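Local coordinates for protein GH5 (Bacteroidetes bacterium AC2a, PDB 4YHE) that probably hydrolyses beta-1,4-glucosidic bonds of cellulose and related glucans, as a family 5 endoglucanase built on a beta/alpha barrel, at residues Y273-N278 and A320-I326; R310-R315 and Q359-M364; M12-I16 and M364-W368. All coordinates share one frame. Numbering follows the deposited sequence.

Contact 1 of 3, residues Y273-N278 and A320-I326; sequences YVGMLN and AMRDRRI
Two neighbouring outer helices of the beta/alpha barrel meet here: residues 273-278 lie within helix 270-285, and residues 320-326 hold the last turn of helix 304-323 and the turn leading into strand 327-332. The closest CA pairs are Val274 with Ala320 (6.8 Å) and Leu277 with Met321 (7.1 Å).

Leu277 is the central apolar plug. Its CA-to-CB bond points at the partner segment and its mt rotamer (chi1 -65°, chi2 172°) puts CD1 3.4 Å from Ala320 CB and CD2 4.1 Å from Met321 CG. Ala320 suits the spot because its small side chain leaves room for the leucine. Met321, with chi1 m and then two t angles, is long and flexible enough to carry its CE to 3.3 Å from Tyr273 OH, near the plane of that ring. Phe293 of strand 291-296 packs against Leu277 and Met321 and joins the pair to the barrel wall.

Arg324 follows the helix (phi -100°, psi 11°) and sits just before Arg325, whose phi of 62° makes it the C-prime residue of a Schellman motif, with Ile326 N to Met321 O 2.9 Å and Arg325 N to Arg322 O 2.8 Å. The extended Arg324 side chain runs back across Leu277 (CD to Leu277 CB 3.6 Å). Its NE donates to Asn278 OD1 at 2.8 Å and its NH1 to Ala320 O at 2.9 Å.

One guanidinium thus joins both helices: an apolar core is bordered by neutral-acceptor hydrogen bonds that hold the charged group without a salt bridge between the segments.

Contact 2 of 3, residues R310-R315 and Q359-M364; sequences RLYYFR and QAVRAM
Adjacent helices on the outside of the beta/alpha barrel, 304-323 and 357-369, pack side by side in the same sense; the axes of segments 310-315 and 359-364 approach to 8.2 Å at 27°. Both are fully helical, with CA atoms nearest at Phe314-Met364 (5.1 Å) and Arg315-Ala363 (5.3 Å).

At Gln359, which is exposed, the closest approach is made by the backbone: its O lies 3.5 Å from Leu311 CD2, with Gln359 CB 4.2 Å from Leu311 CD1, and the leucine (mt) bends over the start of the interface. One residue on, Ala360 is small enough to sit beneath larger neighbours, its CB 3.9 Å from Phe314 CE2 and 4.0 Å from Arg310 NH1, over one face of that guanidinium, which is salt-bridged to Glu307. Ala363, a turn later, points its CB straight at the partner helix, 3.8 Å from Leu311 O, 4.1 Å from Phe314 CB and 4.0 Å from Arg315 CG; the small alanine suits a place where the backbones come this close. Met364 ends the segment with a Met-aromatic contact to Phe314 (chi1 -69°). Its rotamer, p-t-p, sets the methyl CE over the ring face, 3.5 Å from the centroid of the Phe314 ring and 12° off the normal.

Contact 3 of 3, residues M12-I16 and M364-W368; sequences MSMGI and MIDSW
Trp368 lays the face of its indole over the backbone at Gly15: Gly15 CA stands 3.7 Å from the centroid of the six-membered ring, 11° off the normal, a CH-pi contact. The side chain projects from helix 357-369 with chi1 -162° and chi2 95°, its CA-to-CB bond directed at residues 12-16, where helix 6-13 gives way to strand 16-20, the first strand of the barrel. Gly15 is where the chain leaves helical angles, with phi 49° and psi -132°, a conformation that glycine adopts far more easily than other residues; its N still bonds Met12 O at 2.9 Å. Met12 extends the lining past the ring, with its O 3.1 Å from Trp368 CH2 and its flexible side chain bringing CE to 4.2 Å from the same atom.

Ile16 CA lies 5.6 Å from Ile365 CA, and the CA-to-CB bond of Ile16 is directed at residues 364-368. In the mm rotamer it places CG1 3.4 Å from Trp368 CB and CG2 3.9 Å from Ile365 CG1 and 4.1 Å from Met364 CG, so a beta-branched residue suited to a strand also fills the space beneath the helix.

Strand 16-20 lies beside strand 327-332 in the closed barrel, so here the last barrel helix packs against the first strand. With Trp368 NE1 satisfied by Ile326 O, the segments are held together by apolar side-chain contacts and the CH-pi contact rather than by hydrogen bonds across them.

How the contacts relate
From the N terminus, the chain passes residues 12-16 first, and contact 3 is not closed until residues 364-368, a span of nearly the whole barrel. Inside that loop, residues 273-278 open contact 1, residues 310-315 open contact 2, residues 320-326 then close contact 1, and residues 359-364 close contact 2: these two cross, while both nest within contact 3. Helix 304-323 serves contacts 1 and 2, and helix 357-369 serves contacts 2 and 3, with Met364 common to both. Consecutive outer helices are thereby joined in series and tied back to the first strand, and Arg322 NH1 to Trp368 O (2.8 Å) links contact 1 directly with contact 3.

Contact 1 of 3, residues Y273-N278 and A320-I326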
loop_
_atom_site.group_PDB
_atom_site.type_symbol
_atom_site.label_atom_id
_atom_site.label_comp_id
_atom_site.label_asym_id
_atom_site.label_seq_id
_atom_site.Cartn_x
_atom_site.Cartn_y
_atom_site.Cartn_z
ATOM N N TYR A 273 4.115 -10.863 14.503
ATOM C CA TYR A 273 3.945 -10.520 13.098
ATOM C C TYR A 273 3.230 -11.656 12.373
ATOM O O TYR A 273 2.285 -11.434 11.625
ATOM C CB TYR A 273 5.292 -10.149 12.447
ATOM C CG TYR A 273 5.141 -9.321 11.173
ATOM C CD1 TYR A 273 4.657 -9.884 10.016
ATOM C CD2 TYR A 273 5.435 -7.954 11.156
ATOM C CE1 TYR A 273 4.502 -9.134 8.849
ATOM C CE2 TYR A 273 5.285 -7.196 10.010
ATOM C CZ TYR A 273 4.808 -7.796 8.848
ATOM O OH TYR A 273 4.629 -7.043 7.690
ATOM N N VAL A 274 3.636 -12.890 12.641
ATOM C CA VAL A 274 2.949 -14.040 12.087
ATOM C C VAL A 274 1.497 -14.138 12.504
ATOM O O VAL A 274 0.626 -14.493 11.678
ATOM C CB VAL A 274 3.732 -15.353 12.379
ATOM C CG1 VAL A 274 2.927 -16.546 11.944
ATOM C CG2 VAL A 274 5.089 -15.316 11.669
ATOM N N GLY A 275 1.205 -13.759 13.753
ATOM C CA GLY A 275 -0.166 -13.783 14.240
ATOM C C GLY A 275 -1.038 -12.878 13.375
ATOM O O GLY A 275 -2.148 -13.236 12.982
ATOM N N MET A 276 -0.518 -11.686 13.073
ATOM C CA MET A 276 -1.246 -10.721 12.288
ATOM C C MET A 276 -1.505 -11.288 10.908
ATOM O O MET A 276 -2.605 -11.202 10.375
ATOM C CB MET A 276 -0.465 -9.417 12.212
ATOM C CG MET A 276 -1.139 -8.377 11.344
ATOM S SD MET A 276 -0.530 -8.491 9.647
ATOM C CE MET A 276 1.066 -7.699 9.933
ATOM N N LEU A 277 -0.495 -11.924 10.345
ATOM C CA LEU A 277 -0.657 -12.521 9.031
ATOM C C LEU A 277 -1.667 -13.644 9.068
ATOM O O LEU A 277 -2.425 -13.809 8.130
ATOM C CB LEU A 277 0.694 -13.020 8.497
ATOM C CG LEU A 277 1.778 -11.961 8.217
ATOM C CD1 LEU A 277 3.096 -12.634 7.879
ATOM C CD2 LEU A 277 1.350 -11.005 7.107
ATOM N N ASN A 278 -1.650 -14.441 10.143
ATOM C CA ASN A 278 -2.609 -15.528 10.300
ATOM C C ASN A 278 -4.045 -15.055 10.297
ATOM O O ASN A 278 -4.916 -15.696 9.701
ATOM C CB ASN A 278 -2.317 -16.324 11.569
ATOM C CG ASN A 278 -1.154 -17.290 11.394
ATOM O OD1 ASN A 278 -0.850 -17.693 10.277
ATOM N ND2 ASN A 278 -0.456 -17.609 12.488
ATOM N N ALA A 320 6.937 -15.448 5.479
ATOM C CA ALA A 320 5.634 -15.668 6.096
ATOM C C ALA A 320 4.462 -15.271 5.179
ATOM O O ALA A 320 3.421 -15.933 5.151
ATOM C CB ALA A 320 5.555 -14.954 7.451
ATOM N N MET A 321 4.623 -14.185 4.414
ATOM C CA MET A 321 3.606 -13.742 3.490
ATOM C C MET A 321 3.410 -14.727 2.329
ATOM O O MET A 321 2.294 -15.113 2.034
ATOM C CB MET A 321 3.966 -12.349 2.913
ATOM C CG MET A 321 3.874 -11.225 3.943
ATOM S SD MET A 321 4.709 -9.741 3.328
ATOM C CE MET A 321 4.598 -8.680 4.786
ATOM N N ARG A 322 4.507 -15.098 1.675
ATOM C CA ARG A 322 4.453 -16.085 0.603
ATOM C C ARG A 322 3.712 -17.355 1.049
ATOM O O ARG A 322 2.829 -17.832 0.350
ATOM C CB ARG A 322 5.864 -16.436 0.177
ATOM C CG ARG A 322 5.992 -17.651 -0.731
ATOM C CD ARG A 322 5.358 -17.439 -2.095
ATOM N NE ARG A 322 5.334 -18.690 -2.862
ATOM C CZ ARG A 322 6.373 -19.228 -3.495
ATOM N NH1 ARG A 322 7.561 -18.635 -3.533
ATOM N NH2 ARG A 322 6.208 -20.382 -4.129
ATOM N N ASP A 323 4.066 -17.854 2.228
ATOM C CA ASP A 323 3.467 -19.083 2.759
ATOM C C ASP A 323 1.975 -18.963 2.987
ATOM O O ASP A 323 1.274 -19.961 2.969
ATOM C CB ASP A 323 4.183 -19.523 4.034
ATOM C CG ASP A 323 5.589 -20.044 3.765
ATOM O OD1 ASP A 323 5.897 -20.339 2.599
ATOM O OD2 ASP A 323 6.404 -20.110 4.698
ATOM N N ARG A 324 1.494 -17.727 3.184
ATOM C CA ARG A 324 0.081 -17.418 3.302
ATOM C C ARG A 324 -0.545 -16.870 2.019
ATOM O O ARG A 324 -1.685 -16.432 2.024
ATOM C CB ARG A 324 -0.097 -16.433 4.480
ATOM C CG ARG A 324 0.048 -17.130 5.815
ATOM C CD ARG A 324 0.501 -16.275 6.984
ATOM N NE ARG A 324 0.814 -17.152 8.109
ATOM C CZ ARG A 324 1.928 -17.872 8.223
ATOM N NH1 ARG A 324 2.910 -17.773 7.321
ATOM N NH2 ARG A 324 2.083 -18.678 9.265
ATOM N N ARG A 325 0.184 -16.939 0.899
ATOM C CA ARG A 325 -0.323 -16.482 -0.407
ATOM C C ARG A 325 -0.652 -14.985 -0.472
ATOM O O ARG A 325 -1.544 -14.556 -1.203
ATOM C CB ARG A 325 -1.528 -17.341 -0.835
ATOM C CG ARG A 325 -1.134 -18.817 -0.833
ATOM C CD ARG A 325 -2.205 -19.749 -1.345
ATOM N NE ARG A 325 -1.683 -21.099 -1.151
ATOM C CZ ARG A 325 -1.974 -22.164 -1.891
ATOM N NH1 ARG A 325 -2.833 -22.086 -2.904
ATOM N NH2 ARG A 325 -1.392 -23.324 -1.593
ATOM N N ILE A 326 0.102 -14.232 0.298
ATOM C CA ILE A 326 -0.033 -12.776 0.399
ATOM C C ILE A 326 1.147 -12.106 -0.328
ATOM O O ILE A 326 2.305 -12.445 -0.114
ATOM C CB ILE A 326 -0.065 -12.371 1.862
ATOM C CG1 ILE A 326 -1.345 -12.911 2.515
ATOM C CG2 ILE A 326 -0.058 -10.837 2.007
ATOM C CD1 ILE A 326 -1.346 -12.720 4.020
#

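Contact 2 of 3, residues R310-R315 and Q359-M364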
loop_
_atom_site.group_PDB
_atom_site.type_symbol
_atom_site.label_atom_id
_atom_site.label_comp_id
_atom_site.label_asym_id
_atom_site.label_seq_id
_atom_site.Cartn_x
_atom_site.Cartn_y
_atom_site.Cartn_z
ATOM N N ARG A 310 17.460 -5.560 9.942
ATOM C CA ARG A 310 16.508 -5.134 8.926
ATOM C C ARG A 310 16.357 -6.175 7.781
ATOM O O ARG A 310 15.249 -6.491 7.347
ATOM C CB ARG A 310 16.923 -3.756 8.396
ATOM C CG ARG A 310 15.953 -3.173 7.364
ATOM C CD ARG A 310 16.652 -2.172 6.475
ATOM N NE ARG A 310 15.759 -1.379 5.664
ATOM C CZ ARG A 310 16.115 -0.610 4.630
ATOM N NH1 ARG A 310 17.356 -0.556 4.203
ATOM N NH2 ARG A 310 15.202 0.073 3.986
ATOM N N LEU A 311 17.467 -6.730 7.324
ATOM C CA LEU A 311 17.433 -7.744 6.277
ATOM C C LEU A 311 16.765 -9.015 6.779
ATOM O O LEU A 311 15.966 -9.593 6.060
ATOM C CB LEU A 311 18.837 -8.045 5.730
ATOM C CG LEU A 311 19.627 -6.890 5.146
ATOM C CD1 LEU A 311 20.928 -7.369 4.486
ATOM C CD2 LEU A 311 18.806 -6.159 4.098
ATOM N N TYR A 312 17.081 -9.411 8.015
ATOM C CA TYR A 312 16.418 -10.527 8.702
ATOM C C TYR A 312 14.923 -10.297 8.782
ATOM O O TYR A 312 14.146 -11.154 8.457
ATOM C CB TYR A 312 16.998 -10.749 10.113
ATOM C CG TYR A 312 16.225 -11.742 10.926
ATOM C CD1 TYR A 312 16.261 -13.109 10.606
ATOM C CD2 TYR A 312 15.450 -11.346 12.016
ATOM C CE1 TYR A 312 15.537 -14.028 11.324
ATOM C CE2 TYR A 312 14.745 -12.273 12.763
ATOM C CZ TYR A 312 14.791 -13.619 12.407
ATOM O OH TYR A 312 14.107 -14.562 13.100
ATOM N N TYR A 313 14.519 -9.107 9.206
ATOM C CA TYR A 313 13.100 -8.770 9.211
ATOM C C TYR A 313 12.429 -8.985 7.855
ATOM O O TYR A 313 11.394 -9.632 7.784
ATOM C CB TYR A 313 12.980 -7.343 9.717
ATOM C CG TYR A 313 11.627 -6.698 9.688
ATOM C CD1 TYR A 313 10.712 -6.887 10.729
ATOM C CD2 TYR A 313 11.291 -5.815 8.687
ATOM C CE1 TYR A 313 9.496 -6.212 10.752
ATOM C CE2 TYR A 313 10.077 -5.142 8.699
ATOM C CZ TYR A 313 9.181 -5.348 9.723
ATOM O OH TYR A 313 7.994 -4.671 9.730
ATOM N N PHE A 314 13.042 -8.507 6.764
ATOM C CA PHE A 314 12.497 -8.676 5.462
ATOM C C PHE A 314 12.435 -10.172 5.082
ATOM O O PHE A 314 11.435 -10.643 4.605
ATOM C CB PHE A 314 13.318 -7.896 4.414
ATOM C CG PHE A 314 13.219 -6.361 4.520
ATOM C CD1 PHE A 314 12.100 -5.731 5.009
ATOM C CD2 PHE A 314 14.265 -5.581 4.097
ATOM C CE1 PHE A 314 12.033 -4.343 5.084
ATOM C CE2 PHE A 314 14.204 -4.206 4.132
ATOM C CZ PHE A 314 13.083 -3.583 4.630
ATOM N N ARG A 315 13.519 -10.908 5.280
ATOM C CA ARG A 315 13.474 -12.309 4.916
ATOM C C ARG A 315 12.355 -13.024 5.635
ATOM O O ARG A 315 11.560 -13.725 5.028
ATOM C CB ARG A 315 14.786 -12.997 5.230
ATOM C CG ARG A 315 15.937 -12.565 4.373
ATOM C CD ARG A 315 17.061 -13.614 4.455
ATOM N NE ARG A 315 17.597 -13.766 5.823
ATOM C CZ ARG A 315 18.433 -12.915 6.414
ATOM N NH1 ARG A 315 18.861 -11.831 5.773
ATOM N NH2 ARG A 315 18.852 -13.157 7.652
ATOM N N GLN A 359 20.833 -4.882 -1.232
ATOM C CA GLN A 359 20.829 -5.947 -0.227
ATOM C C GLN A 359 19.440 -6.081 0.415
ATOM O O GLN A 359 19.002 -7.165 0.721
ATOM C CB GLN A 359 21.933 -5.687 0.815
ATOM C CG GLN A 359 23.367 -5.986 0.322
ATOM C CD GLN A 359 23.855 -5.225 -0.933
ATOM O OE1 GLN A 359 23.842 -3.971 -1.003
ATOM N NE2 GLN A 359 24.330 -5.992 -1.936
ATOM N N ALA A 360 18.754 -4.952 0.620
ATOM C CA ALA A 360 17.398 -4.926 1.150
ATOM C C ALA A 360 16.399 -5.505 0.155
ATOM O O ALA A 360 15.553 -6.303 0.521
ATOM C CB ALA A 360 17.026 -3.482 1.493
ATOM N N VAL A 361 16.553 -5.125 -1.110
ATOM C CA VAL A 361 15.647 -5.504 -2.159
ATOM C C VAL A 361 15.778 -7.031 -2.390
ATOM O O VAL A 361 14.786 -7.726 -2.493
ATOM C CB VAL A 361 15.947 -4.661 -3.433
ATOM C CG1 VAL A 361 15.403 -5.267 -4.684
ATOM C CG2 VAL A 361 15.373 -3.260 -3.265
ATOM N N ARG A 362 17.012 -7.512 -2.386
ATOM C CA ARG A 362 17.284 -8.946 -2.520
ATOM C C ARG A 362 16.704 -9.747 -1.340
ATOM O O ARG A 362 16.094 -10.798 -1.564
ATOM C CB ARG A 362 18.784 -9.174 -2.660
ATOM C CG ARG A 362 19.403 -8.649 -3.954
ATOM C CD ARG A 362 19.468 -9.718 -5.064
ATOM N NE ARG A 362 18.159 -10.243 -5.401
ATOM C CZ ARG A 362 17.244 -9.648 -6.160
ATOM N NH1 ARG A 362 17.471 -8.479 -6.733
ATOM N NH2 ARG A 362 16.069 -10.217 -6.347
ATOM N N ALA A 363 16.871 -9.254 -0.103
ATOM C CA ALA A 363 16.306 -9.923 1.061
ATOM C C ALA A 363 14.810 -10.168 0.899
ATOM O O ALA A 363 14.313 -11.300 1.076
ATOM C CB ALA A 363 16.614 -9.168 2.327
ATOM N N MET A 364 14.063 -9.123 0.515
ATOM C CA MET A 364 12.635 -9.236 0.440
ATOM C C MET A 364 12.175 -10.102 -0.750
ATOM O O MET A 364 11.397 -11.057 -0.570
ATOM C CB MET A 364 11.990 -7.819 0.473
ATOM C CG MET A 364 12.429 -6.853 -0.595
ATOM S SD MET A 364 11.660 -5.197 -0.343
ATOM C CE MET A 364 12.417 -4.637 1.124
#

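Contact 3 of 3, residues M12-I16 and M364-W368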
loop_
_atom_site.group_PDB
_atom_site.type_symbol
_atom_site.label_atom_id
_atom_site.label_comp_id
_atom_site.label_asym_id
_atom_site.label_seq_id
_atom_site.Cartn_x
_atom_site.Cartn_y
_atom_site.Cartn_z
ATOM N N MET A 12 -1.220 -13.357 -5.618
ATOM C CA MET A 12 0.149 -13.856 -5.518
ATOM C C MET A 12 1.063 -13.418 -6.638
ATOM O O MET A 12 2.266 -13.328 -6.447
ATOM C CB MET A 12 0.202 -15.374 -5.444
ATOM C CG MET A 12 0.174 -15.877 -4.037
ATOM S SD MET A 12 0.272 -17.649 -4.098
ATOM C CE MET A 12 1.995 -17.904 -3.808
ATOM N N SER A 13 0.480 -13.131 -7.785
ATOM C CA SER A 13 1.236 -12.754 -8.985
ATOM C C SER A 13 1.877 -11.390 -8.817
ATOM O O SER A 13 2.822 -11.064 -9.536
ATOM C CB SER A 13 0.339 -12.809 -10.236
ATOM O OG SER A 13 -0.472 -11.664 -10.399
ATOM N N MET A 14 1.357 -10.579 -7.865
ATOM C CA MET A 14 2.007 -9.325 -7.524
ATOM C C MET A 14 3.317 -9.490 -6.784
ATOM O O MET A 14 4.099 -8.520 -6.704
ATOM C CB MET A 14 1.032 -8.402 -6.762
ATOM C CG MET A 14 -0.166 -8.060 -7.611
ATOM S SD MET A 14 -1.152 -6.659 -7.044
ATOM C CE MET A 14 -1.544 -7.183 -5.406
ATOM N N GLY A 15 3.567 -10.696 -6.239
ATOM C CA GLY A 15 4.781 -11.030 -5.568
ATOM C C GLY A 15 5.238 -10.023 -4.509
ATOM O O GLY A 15 4.438 -9.624 -3.626
ATOM N N ILE A 16 6.518 -9.656 -4.588
ATOM C CA ILE A 16 7.035 -8.478 -3.918
ATOM C C ILE A 16 7.073 -7.341 -4.973
ATOM O O ILE A 16 7.619 -7.478 -6.060
ATOM C CB ILE A 16 8.411 -8.706 -3.254
ATOM C CG1 ILE A 16 8.316 -9.798 -2.195
ATOM C CG2 ILE A 16 8.980 -7.405 -2.684
ATOM C CD1 ILE A 16 7.361 -9.490 -1.043
ATOM N N MET A 364 14.063 -9.123 0.515
ATOM C CA MET A 364 12.635 -9.236 0.440
ATOM C C MET A 364 12.175 -10.102 -0.750
ATOM O O MET A 364 11.397 -11.057 -0.570
ATOM C CB MET A 364 11.990 -7.819 0.473
ATOM C CG MET A 364 12.429 -6.853 -0.595
ATOM S SD MET A 364 11.660 -5.197 -0.343
ATOM C CE MET A 364 12.417 -4.637 1.124
ATOM N N ILE A 365 12.698 -9.830 -1.947
ATOM C CA ILE A 365 12.222 -10.507 -3.131
ATOM C C ILE A 365 12.660 -11.976 -3.049
ATOM O O ILE A 365 11.856 -12.843 -3.232
ATOM C CB ILE A 365 12.771 -9.862 -4.404
ATOM C CG1 ILE A 365 12.170 -8.463 -4.563
ATOM C CG2 ILE A 365 12.493 -10.695 -5.651
ATOM C CD1 ILE A 365 12.810 -7.673 -5.674
ATOM N N ASP A 366 13.914 -12.224 -2.737
ATOM C CA ASP A 366 14.421 -13.613 -2.839
ATOM C C ASP A 366 13.796 -14.522 -1.762
ATOM O O ASP A 366 13.598 -15.714 -1.996
ATOM C CB ASP A 366 15.919 -13.644 -2.752
ATOM C CG ASP A 366 16.577 -12.987 -3.933
ATOM O OD1 ASP A 366 15.926 -12.781 -4.953
ATOM O OD2 ASP A 366 17.768 -12.697 -3.852
ATOM N N SER A 367 13.424 -13.953 -0.611
ATOM C CA SER A 367 12.765 -14.743 0.410
ATOM C C SER A 367 11.335 -15.125 -0.013
ATOM O O SER A 367 10.951 -16.292 0.104
ATOM C CB SER A 367 12.797 -14.038 1.755
ATOM O OG SER A 367 12.370 -14.900 2.793
ATOM N N TRP A 368 10.551 -14.157 -0.493
ATOM C CA TRP A 368 9.224 -14.400 -1.003
ATOM C C TRP A 368 9.256 -15.414 -2.143
ATOM O O TRP A 368 8.417 -16.295 -2.171
ATOM C CB TRP A 368 8.545 -13.114 -1.491
ATOM C CG TRP A 368 7.101 -13.210 -1.618
ATOM C CD1 TRP A 368 6.149 -12.834 -0.683
ATOM C CD2 TRP A 368 6.361 -13.708 -2.753
ATOM N NE1 TRP A 368 4.900 -13.108 -1.166
ATOM C CE2 TRP A 368 4.995 -13.626 -2.430
ATOM C CE3 TRP A 368 6.725 -14.202 -4.001
ATOM C CZ2 TRP A 368 3.986 -14.044 -3.311
ATOM C CZ3 TRP A 368 5.725 -14.617 -4.868
ATOM C CH2 TRP A 368 4.387 -14.536 -4.527
#